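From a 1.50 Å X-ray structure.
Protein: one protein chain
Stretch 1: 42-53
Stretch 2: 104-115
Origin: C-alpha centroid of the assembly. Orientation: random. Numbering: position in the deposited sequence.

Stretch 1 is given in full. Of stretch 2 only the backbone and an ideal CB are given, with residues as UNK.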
ATOM      1  N   PRO A  42      -3.040 -16.654 -10.270  1.00 35.70           N
ATOM      2  CA  PRO A  42      -2.169 -16.902 -11.439  1.00 24.79           C
ATOM      3  C   PRO A  42      -0.969 -15.966 -11.535  1.00 21.51           C
ATOM      4  O   PRO A  42      -0.856 -15.078 -12.364  1.00 20.65           O
ATOM      5  CB  PRO A  42      -3.152 -16.668 -12.602  1.00 30.46           C
ATOM      6  CG  PRO A  42      -4.044 -15.575 -12.113  1.00 23.33           C
ATOM      7  CD  PRO A  42      -4.239 -15.888 -10.651  1.00 29.53           C
ATOM      8  N   VAL A  43       0.025 -16.175 -10.673  1.00 17.51           N
ATOM      9  CA  VAL A  43       1.296 -15.441 -10.670  1.00 18.18           C
ATOM     10  C   VAL A  43       2.086 -15.590 -11.948  1.00 16.59           C
ATOM     11  O   VAL A  43       2.336 -16.757 -12.351  1.00 18.43           O
ATOM     12  CB  VAL A  43       2.133 -16.005  -9.494  1.00 19.59           C
ATOM     13  CG1 VAL A  43       3.553 -15.431  -9.498  1.00 22.39           C
ATOM     14  CG2 VAL A  43       1.463 -15.751  -8.151  1.00 24.30           C
ATOM     15  N   ALA A  44       2.502 -14.512 -12.594  1.00 19.53           N
ATOM     16  CA  ALA A  44       3.272 -14.586 -13.823  1.00 18.64           C
ATOM     17  C   ALA A  44       4.761 -14.369 -13.584  1.00 23.32           C
ATOM     18  O   ALA A  44       5.601 -14.795 -14.382  1.00 21.45           O
ATOM     19  CB  ALA A  44       2.820 -13.559 -14.862  1.00 16.98           C
ATOM     20  N   GLY A  45       5.078 -13.681 -12.495  1.00 16.68           N
ATOM     21  CA  GLY A  45       6.479 -13.370 -12.256  1.00 15.37           C
ATOM     22  C   GLY A  45       6.877 -13.830 -10.860  1.00 14.31           C
ATOM     23  O   GLY A  45       6.656 -14.973 -10.448  1.00 17.17           O
ATOM     24  N   GLN A  46       7.497 -12.883 -10.141  1.00 14.19           N
ATOM     25  CA  GLN A  46       7.940 -13.126  -8.785  1.00 17.57           C
ATOM     26  C   GLN A  46       7.062 -12.393  -7.757  1.00 12.54           C
ATOM     27  O   GLN A  46       6.912 -11.184  -7.917  1.00 13.14           O
ATOM     28  CB  GLN A  46       9.384 -12.627  -8.654  1.00 14.96           C
ATOM     29  CG  GLN A  46       9.894 -12.684  -7.216  1.00 16.93           C
ATOM     30  CD  GLN A  46      10.105 -14.093  -6.730  1.00 23.58           C
ATOM     31  OE1 GLN A  46      10.743 -14.913  -7.403  1.00 27.51           O
ATOM     32  NE2 GLN A  46       9.603 -14.416  -5.552  1.00 21.98           N
ATOM     33  N   VAL A  47       6.592 -13.109  -6.752  1.00 12.63           N
ATOM     34  CA  VAL A  47       5.775 -12.392  -5.756  1.00 13.37           C
ATOM     35  C   VAL A  47       6.683 -11.489  -4.904  1.00 16.03           C
ATOM     36  O   VAL A  47       7.725 -11.939  -4.439  1.00 15.44           O
ATOM     37  CB  VAL A  47       5.000 -13.318  -4.835  1.00 17.02           C
ATOM     38  CG1 VAL A  47       4.206 -12.531  -3.795  1.00 14.01           C
ATOM     39  CG2 VAL A  47       4.069 -14.228  -5.640  1.00 19.22           C
ATOM     40  N   TRP A  48       6.261 -10.241  -4.767  1.00 11.05           N
ATOM     41  CA  TRP A  48       6.907  -9.295  -3.855  1.00 10.64           C
ATOM     42  C   TRP A  48       5.910  -8.962  -2.750  1.00 12.88           C
ATOM     43  O   TRP A  48       4.694  -9.184  -2.832  1.00 10.74           O
ATOM     44  CB  TRP A  48       7.340  -8.010  -4.570  1.00 11.44           C
ATOM     45  CG  TRP A  48       8.686  -8.193  -5.215  1.00 10.52           C
ATOM     46  CD1 TRP A  48       9.013  -9.185  -6.105  1.00 12.81           C
ATOM     47  CD2 TRP A  48       9.841  -7.388  -5.001  1.00  9.87           C
ATOM     48  NE1 TRP A  48      10.338  -9.025  -6.477  1.00 14.67           N
ATOM     49  CE2 TRP A  48      10.859  -7.932  -5.810  1.00 11.15           C
ATOM     50  CE3 TRP A  48      10.136  -6.242  -4.220  1.00 10.96           C
ATOM     51  CZ2 TRP A  48      12.134  -7.402  -5.865  1.00 12.25           C
ATOM     52  CZ3 TRP A  48      11.404  -5.725  -4.283  1.00 10.26           C
ATOM     53  CH2 TRP A  48      12.396  -6.292  -5.095  1.00 13.34           C
ATOM     54  N   GLU A  49       6.436  -8.421  -1.653  1.00 10.92           N
ATOM     55  CA  GLU A  49       5.616  -8.015  -0.536  1.00 11.85           C
ATOM     56  C   GLU A  49       6.090  -6.646  -0.005  1.00 10.00           C
ATOM     57  O   GLU A  49       7.199  -6.207  -0.274  1.00 10.03           O
ATOM     58  CB  GLU A  49       5.643  -9.034   0.603  1.00 11.53           C
ATOM     59  CG  GLU A  49       7.036  -9.237   1.208  1.00 13.40           C
ATOM     60  CD  GLU A  49       7.041 -10.131   2.419  1.00 13.98           C
ATOM     61  OE1 GLU A  49       6.844 -11.369   2.278  1.00 18.74           O
ATOM     62  OE2 GLU A  49       7.221  -9.646   3.542  1.00 14.54           O
ATOM     63  N   ALA A  50       5.182  -6.011   0.745  1.00  8.77           N
ATOM     64  CA  ALA A  50       5.584  -4.904   1.603  1.00  9.70           C
ATOM     65  C   ALA A  50       4.748  -5.056   2.892  1.00 10.63           C
ATOM     66  O   ALA A  50       3.740  -5.769   2.956  1.00  9.38           O
ATOM     67  CB  ALA A  50       5.428  -3.534   0.991  1.00 10.65           C
ATOM     68  N   THR A  51       5.175  -4.384   3.951  1.00 10.28           N
ATOM     69  CA  THR A  51       4.432  -4.325   5.198  1.00  9.79           C
ATOM     70  C   THR A  51       3.837  -2.933   5.370  1.00  9.96           C
ATOM     71  O   THR A  51       4.549  -1.924   5.393  1.00 11.56           O
ATOM     72  CB  THR A  51       5.333  -4.644   6.388  1.00 12.54           C
ATOM     73  OG1 THR A  51       5.830  -5.995   6.244  1.00 12.73           O
ATOM     74  CG2 THR A  51       4.547  -4.536   7.686  1.00 15.59           C
ATOM     75  N   ALA A  52       2.514  -2.873   5.442  1.00  9.73           N
ATOM     76  CA  ALA A  52       1.776  -1.614   5.474  1.00 10.02           C
ATOM     77  C   ALA A  52       0.952  -1.520   6.758  1.00 11.45           C
ATOM     78  O   ALA A  52       0.417  -2.539   7.210  1.00 12.12           O
ATOM     79  CB  ALA A  52       0.858  -1.490   4.284  1.00 11.50           C
ATOM     80  N   THR A  53       0.918  -0.317   7.288  1.00  8.87           N
ATOM     81  CA  THR A  53       0.183  -0.013   8.519  1.00 12.14           C
ATOM     82  C   THR A  53      -0.653   1.253   8.316  1.00  9.21           C
ATOM     83  O   THR A  53      -0.115   2.284   7.887  1.00 10.69           O
ATOM     84  CB  THR A  53       1.131   0.217   9.704  1.00 10.70           C
ATOM     85  OG1 THR A  53       2.033  -0.907   9.831  1.00 13.31           O
ATOM     86  CG2 THR A  53       0.358   0.303  11.022  1.00 12.20           C
ATOM     87  N   UNK A 104       0.664  -7.590   5.585  1.00 11.01           N
ATOM     88  CA  UNK A 104       1.310  -7.564   4.282  1.00 10.82           C
ATOM     89  C   UNK A 104       0.397  -7.210   3.119  1.00 11.45           C
ATOM     90  O   UNK A 104      -0.812  -7.414   3.136  1.00 11.50           O
ATOM     91  CB  UNK A 104       1.946  -8.929   4.012  1.00 10.82           C
ATOM     92  N   UNK A 105       1.046  -6.700   2.073  1.00 11.42           N
ATOM     93  CA  UNK A 105       0.399  -6.506   0.768  1.00  9.20           C
ATOM     94  C   UNK A 105       1.340  -7.156  -0.238  1.00 11.63           C
ATOM     95  O   UNK A 105       2.555  -7.194  -0.004  1.00 13.27           O
ATOM     96  CB  UNK A 105       0.145  -5.031   0.450  1.00  9.20           C
ATOM     97  N   UNK A 106       0.818  -7.700  -1.318  1.00 11.99           N
ATOM     98  CA  UNK A 106       1.622  -8.414  -2.304  1.00 10.61           C
ATOM     99  C   UNK A 106       1.517  -7.847  -3.711  1.00 10.87           C
ATOM    100  O   UNK A 106       0.546  -7.170  -4.030  1.00 11.67           O
ATOM    101  CB  UNK A 106       1.213  -9.888  -2.326  1.00 10.61           C
ATOM    102  N   UNK A 107       2.513  -8.154  -4.545  1.00  8.58           N
ATOM    103  CA  UNK A 107       2.588  -7.688  -5.932  1.00  9.76           C
ATOM    104  C   UNK A 107       3.119  -8.817  -6.830  1.00 11.48           C
ATOM    105  O   UNK A 107       3.913  -9.637  -6.343  1.00 13.12           O
ATOM    106  CB  UNK A 107       3.480  -6.450  -6.038  1.00  9.76           C
ATOM    107  N   UNK A 108       2.742  -8.880  -8.090  1.00 10.53           N
ATOM    108  CA  UNK A 108       3.311  -9.880  -9.008  1.00 13.90           C
ATOM    109  C   UNK A 108       4.310  -9.183  -9.907  1.00 13.07           C
ATOM    110  O   UNK A 108       3.952  -8.468 -10.842  1.00 14.53           O
ATOM    111  CB  UNK A 108       2.225 -10.571  -9.835  1.00 13.90           C
ATOM    112  N   UNK A 109       5.619  -9.304  -9.604  1.00 13.77           N
ATOM    113  CA  UNK A 109       6.606  -8.518 -10.318  1.00 13.63           C
ATOM    114  C   UNK A 109       7.054  -9.267 -11.575  1.00 12.49           C
ATOM    115  O   UNK A 109       7.691 -10.308 -11.477  1.00 14.91           O
ATOM    116  CB  UNK A 109       7.802  -8.206  -9.416  1.00 13.63           C
ATOM    117  N   UNK A 110       6.672  -8.700 -12.702  1.00 15.20           N
ATOM    118  CA  UNK A 110       6.974  -9.336 -13.975  1.00 22.53           C
ATOM    119  C   UNK A 110       8.056  -8.630 -14.767  1.00 21.04           C
ATOM    120  O   UNK A 110       8.404  -9.045 -15.885  1.00 30.06           O
ATOM    121  CB  UNK A 110       5.703  -9.418 -14.822  1.00 22.53           C
ATOM    122  N   UNK A 111       8.623  -7.550 -14.287  1.00 13.51           N
ATOM    123  CA  UNK A 111       9.694  -6.838 -14.941  1.00 16.47           C
ATOM    124  C   UNK A 111      10.795  -6.483 -13.935  1.00 11.14           C
ATOM    125  O   UNK A 111      10.987  -7.287 -13.011  1.00 14.43           O
ATOM    126  CB  UNK A 111       9.154  -5.578 -15.621  1.00 16.47           C
ATOM    127  N   UNK A 112      11.441  -5.368 -14.125  1.00 11.84           N
ATOM    128  CA  UNK A 112      12.477  -4.929 -13.173  1.00 11.51           C
ATOM    129  C   UNK A 112      11.906  -4.850 -11.756  1.00 12.11           C
ATOM    130  O   UNK A 112      10.704  -4.605 -11.535  1.00 13.16           O
ATOM    131  CB  UNK A 112      13.047  -3.571 -13.586  1.00 11.51           C
ATOM    132  N   UNK A 113      12.784  -5.081 -10.781  1.00  9.40           N
ATOM    133  CA  UNK A 113      12.353  -5.056  -9.398  1.00 11.80           C
ATOM    134  C   UNK A 113      11.906  -3.677  -8.914  1.00  9.57           C
ATOM    135  O   UNK A 113      12.563  -2.664  -9.188  1.00 10.99           O
ATOM    136  CB  UNK A 113      13.489  -5.564  -8.507  1.00 11.80           C
ATOM    137  N   UNK A 114      10.832  -3.591  -8.130  1.00  8.98           N
ATOM    138  CA  UNK A 114      10.416  -2.272  -7.664  1.00  9.19           C
ATOM    139  C   UNK A 114      11.221  -1.762  -6.476  1.00 10.03           C
ATOM    140  O   UNK A 114      11.773  -2.559  -5.716  1.00 11.25           O
ATOM    141  CB  UNK A 114       8.933  -2.306  -7.290  1.00  9.19           C
ATOM    142  N   UNK A 115      11.182  -0.441  -6.307  1.00  8.72           N
ATOM    143  CA  UNK A 115      11.847   0.221  -5.210  1.00  8.76           C
ATOM    144  C   UNK A 115      10.977   1.269  -4.556  1.00 14.33           C
ATOM    145  O   UNK A 115      11.420   2.001  -3.655  1.00 10.37           O
ATOM    146  CB  UNK A 115      13.150   0.858  -5.696  1.00  8.76           C
TER

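The two backbones run antiparallel, their axes 4.5 Å apart at closest and 151° between directions, so positions 104 to 109 alternate between the sheet face of V47, E49 and T51 and that of Q46, W48 and A50.

Position 104 pairs with T51 and its CB projects to the face of E49, whose carboxylate invites a long, basic side chain. It is K104: CD lies 3.4 Å from T51 OG1, and NZ stands 3.8 Å from E49 OE2, a long salt bridge in which the place of OE2 is less sure.

Position 105 opposes A50, with the ideal CB 5.3 Å from A52 CB. Small alanines leave room for a branched or longer apolar group. I105 supplies it, CG1 4.1 Å from A50 CB and CD1 4.3 Å from A52 CB. I105 N donates to A50 O and A50 N to I105 O, both at 3.0 Å.

At 106 the ideal CB is 4.3 Å from V47 CG1; an aliphatic or aromatic side chain suits, perhaps with a polar tip. Y106 brings CD1 to 3.8 Å from V47 CG1 and CE1 to 3.7 Å from E49 CB, while a water joins OH (2.7 Å from the water O) to E49 OE1 (3.1 Å from it).

Position 107 turns to the face of W48 and A50, where apolar groups of several sizes would do. F107 places CE2 4.3 Å from A50 CB.

At 108 the CB faces the bend before the strand, where the free amides of A44 and G45 ask for an acceptor: Asp, Asn or perhaps Glu. D108, chi1 t, accepts from both, A44 N to OD2 at 2.7 Å and G45 N to OD1 at 2.8 Å.

The ideal CB of 109 is 3.7 Å from W48 CD1, favouring a compact aliphatic. V109 lays CG2 over the indole face, 3.6 Å from the centroid of the five-membered ring.

Position 110 points sideways near A44 and tolerates many residues; T110 rests CG2 3.9 Å from A44 CB. Positions 111 and 112 touch nothing here; phi/psi of -135/-147° at 111 is compatible with G111, and -56/150° at 112 with P112.

The CB of 113 is a tight 3.5 Å from W48 CZ2, so a small residue is apt: S113, whose OG shares a water with W48 NE1. At 114, phi -80° permits proline beside the indole; P114 CD sits 3.5 Å from the six-membered ring centroid, 3° off its normal. Position 115 points away: T115.

Stretch 2 (104-115) KIYFDVTGPSPT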
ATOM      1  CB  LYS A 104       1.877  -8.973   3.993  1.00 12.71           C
ATOM      2  CG  LYS A 104       2.794  -9.469   5.103  1.00 16.67           C
ATOM      3  CD  LYS A 104       4.053  -8.640   5.182  1.00 25.39           C
ATOM      4  CE  LYS A 104       5.300  -9.409   5.565  1.00 39.13           C
ATOM      5  NZ  LYS A 104       5.146 -10.345   6.701  1.00 42.99           N
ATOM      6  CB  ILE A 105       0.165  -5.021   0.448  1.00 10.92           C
ATOM      7  CG1 ILE A 105       1.418  -4.154   0.632  1.00  9.88           C
ATOM      8  CG2 ILE A 105      -1.001  -4.431   1.262  1.00 12.19           C
ATOM      9  CD1 ILE A 105       1.255  -2.721   0.163  1.00 10.15           C
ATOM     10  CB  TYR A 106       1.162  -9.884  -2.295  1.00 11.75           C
ATOM     11  CG  TYR A 106       1.437 -10.548  -0.954  1.00 11.57           C
ATOM     12  CD1 TYR A 106       2.715 -10.981  -0.669  1.00 11.11           C
ATOM     13  CD2 TYR A 106       0.446 -10.719   0.005  1.00 13.73           C
ATOM     14  CE1 TYR A 106       3.013 -11.593   0.536  1.00 13.42           C
ATOM     15  CE2 TYR A 106       0.732 -11.326   1.221  1.00 14.32           C
ATOM     16  CZ  TYR A 106       2.017 -11.758   1.472  1.00 14.46           C
ATOM     17  OH  TYR A 106       2.291 -12.347   2.695  1.00 15.65           O
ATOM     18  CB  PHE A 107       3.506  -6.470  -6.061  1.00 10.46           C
ATOM     19  CG  PHE A 107       3.233  -5.363  -5.060  1.00 10.45           C
ATOM     20  CD1 PHE A 107       2.293  -4.388  -5.300  1.00  9.05           C
ATOM     21  CD2 PHE A 107       3.953  -5.339  -3.874  1.00 11.37           C
ATOM     22  CE1 PHE A 107       2.063  -3.413  -4.364  1.00 11.47           C
ATOM     23  CE2 PHE A 107       3.710  -4.347  -2.919  1.00 12.65           C
ATOM     24  CZ  PHE A 107       2.760  -3.379  -3.159  1.00 10.51           C
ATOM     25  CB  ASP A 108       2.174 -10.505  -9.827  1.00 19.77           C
ATOM     26  CG  ASP A 108       2.612 -11.635 -10.728  1.00 29.41           C
ATOM     27  OD1 ASP A 108       3.817 -11.981 -10.669  1.00 15.80           O
ATOM     28  OD2 ASP A 108       1.738 -12.151 -11.472  1.00 22.28           O
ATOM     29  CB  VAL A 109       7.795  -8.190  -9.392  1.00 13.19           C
ATOM     30  CG1 VAL A 109       8.946  -7.550 -10.162  1.00 14.05           C
ATOM     31  CG2 VAL A 109       7.351  -7.290  -8.233  1.00 13.46           C
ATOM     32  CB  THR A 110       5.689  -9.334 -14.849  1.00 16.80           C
ATOM     33  OG1 THR A 110       5.253  -7.988 -14.930  1.00 18.69           O
ATOM     34  CG2 THR A 110       4.621 -10.204 -14.223  1.00 19.22           C
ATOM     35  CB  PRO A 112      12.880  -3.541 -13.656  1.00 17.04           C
ATOM     36  CG  PRO A 112      12.536  -3.533 -15.116  1.00 18.93           C
ATOM     37  CD  PRO A 112      11.299  -4.384 -15.225  1.00 17.26           C
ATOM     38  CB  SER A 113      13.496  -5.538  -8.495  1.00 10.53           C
ATOM     39  OG  SER A 113      13.917  -6.858  -8.810  1.00 11.14           O
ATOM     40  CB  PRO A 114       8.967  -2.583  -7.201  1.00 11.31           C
ATOM     41  CG  PRO A 114       8.997  -4.002  -6.721  1.00 11.11           C
ATOM     42  CD  PRO A 114      10.000  -4.695  -7.624  1.00 11.46           C
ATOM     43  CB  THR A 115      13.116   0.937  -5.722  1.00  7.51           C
ATOM     44  OG1 THR A 115      12.822   1.784  -6.842  1.00 11.77           O
ATOM     45  CG2 THR A 115      14.071  -0.144  -6.175  1.00 10.38           C
TER
HETATM   46  O   HOH W   1      12.296  -9.287  -8.992  1.00 15.51           O
HETATM   47  O   HOH W   2       8.306 -11.230   5.721  1.00 26.07           O
HETATM   48  O   HOH W   3       4.671 -12.859   3.829  1.00 34.79           O
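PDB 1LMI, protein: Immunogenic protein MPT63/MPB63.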